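PhnB protein (Bacillus cereus, PDB 3OMS) is of uncertain function but belongs to the glyoxalase superfamily and may be a 3-demethylubiquinone-9 3-methyltransferase. Local coordinates at residues D96-F99 / H100-Q104. Residues are numbered along the deposited sequence; the frame is centred on the assembly and turned at random.
Sequences DTVF and HKLAQ
Two consecutive turns of the amphipathic helix 92-103 meet here, with Val98 packing on Leu102 and Thr97 on Lys101, each pair one turn apart. Four successive backbone hydrogen bonds hold the turns together, each N-H donating to the carbonyl four residues back, from His100 N to Asp96 O (3.2 Å) through to Ala103 N to Phe99 O (2.8 Å). On the buried side, Val98 CG1, the branch anti to the backbone N (chi1 -177°), lies 3.7 Å from Leu102 CD1, the two side chains running side by side; branched apolar groups suit this place because Val98 also packs on Leu134 and Leu102 on Trp132. The Phe99 side chain, a large apolar group suited to the face turned to the sheet, packs on Ile108, Leu124 and Leu134, while the small methyl of Ala103 sits close against Phe99 O (CB to O 3.3 Å) and touches Ile108 and Leu124. On the more exposed side, the extended Lys101 chain lies beside Thr97, with Lys101 CE 3.9 Å from Thr97 CG2, while Thr97 OG1 is hydrogen-bonded to Glu93 O. Asp96 OD1 forms a salt bridge with Lys120. The apolar face packs on strands 107-111, 121-125 and 131-136; such a helix covering one face of the sheet is characteristic of the βαβββ module of the glyoxalase fold.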
# COMPACT_ATOMS: atom_id res chain seq x y z
N ASP A 96 -19.74 3.28 -9.24
CA ASP A 96 -20.69 2.15 -9.28
C ASP A 96 -20.08 0.97 -10.02
O ASP A 96 -20.14 -0.18 -9.54
CB ASP A 96 -22.01 2.55 -9.97
CG ASP A 96 -22.87 3.46 -9.10
OD1 ASP A 96 -22.65 3.57 -7.86
OD2 ASP A 96 -23.78 4.10 -9.67
N THR A 97 -19.47 1.25 -11.17
CA THR A 97 -18.88 0.20 -11.99
C THR A 97 -17.66 -0.43 -11.35
O THR A 97 -17.57 -1.64 -11.31
CB THR A 97 -18.47 0.71 -13.37
OG1 THR A 97 -19.63 1.20 -14.04
CG2 THR A 97 -17.91 -0.44 -14.20
N VAL A 98 -16.72 0.38 -10.85
CA VAL A 98 -15.51 -0.17 -10.29
C VAL A 98 -15.81 -0.94 -8.99
O VAL A 98 -15.25 -2.00 -8.75
CB VAL A 98 -14.46 0.91 -9.99
CG1 VAL A 98 -13.21 0.30 -9.48
CG2 VAL A 98 -14.14 1.75 -11.22
N PHE A 99 -16.65 -0.38 -8.14
CA PHE A 99 -17.00 -1.07 -6.90
C PHE A 99 -17.56 -2.48 -7.18
O PHE A 99 -17.12 -3.46 -6.58
CB PHE A 99 -17.98 -0.24 -6.07
CG PHE A 99 -18.18 -0.76 -4.67
CD1 PHE A 99 -17.32 -0.37 -3.65
CD2 PHE A 99 -19.22 -1.63 -4.37
CE1 PHE A 99 -17.50 -0.83 -2.36
CE2 PHE A 99 -19.39 -2.12 -3.07
CZ PHE A 99 -18.55 -1.72 -2.09
N HIS A 100 -18.54 -2.55 -8.07
CA HIS A 100 -19.25 -3.80 -8.42
C HIS A 100 -18.27 -4.82 -8.98
O HIS A 100 -18.34 -5.98 -8.65
CB HIS A 100 -20.37 -3.48 -9.42
CG HIS A 100 -21.02 -4.67 -10.05
ND1 HIS A 100 -21.83 -5.54 -9.35
CD2 HIS A 100 -21.03 -5.10 -11.33
CE1 HIS A 100 -22.30 -6.45 -10.18
NE2 HIS A 100 -21.83 -6.21 -11.38
N LYS A 101 -17.34 -4.35 -9.80
CA LYS A 101 -16.35 -5.25 -10.34
C LYS A 101 -15.45 -5.81 -9.23
O LYS A 101 -15.19 -7.01 -9.18
CB LYS A 101 -15.54 -4.57 -11.46
CG LYS A 101 -16.35 -4.44 -12.79
CD LYS A 101 -15.51 -3.77 -13.85
CE LYS A 101 -16.09 -3.68 -15.28
NZ LYS A 101 -15.02 -2.82 -16.03
N LEU A 102 -14.93 -4.92 -8.38
CA LEU A 102 -14.02 -5.31 -7.28
C LEU A 102 -14.70 -6.18 -6.22
O LEU A 102 -14.05 -7.01 -5.57
CB LEU A 102 -13.42 -4.05 -6.62
CG LEU A 102 -12.36 -3.25 -7.36
CD1 LEU A 102 -12.16 -1.88 -6.66
CD2 LEU A 102 -11.05 -4.05 -7.43
N ALA A 103 -16.02 -5.98 -6.04
CA ALA A 103 -16.80 -6.77 -5.10
C ALA A 103 -16.99 -8.25 -5.50
O ALA A 103 -17.36 -9.05 -4.63
CB ALA A 103 -18.24 -6.11 -4.88
N GLN A 104 -16.77 -8.61 -6.78
CA GLN A 104 -17.08 -9.98 -7.25
C GLN A 104 -16.19 -10.97 -6.52
O GLN A 104 -14.96 -10.84 -6.53
CB GLN A 104 -16.89 -10.11 -8.75
CG GLN A 104 -17.61 -9.07 -9.66
CD GLN A 104 -19.16 -9.06 -9.62
OE1 GLN A 104 -19.78 -9.09 -8.56
NE2 GLN A 104 -19.76 -8.90 -10.80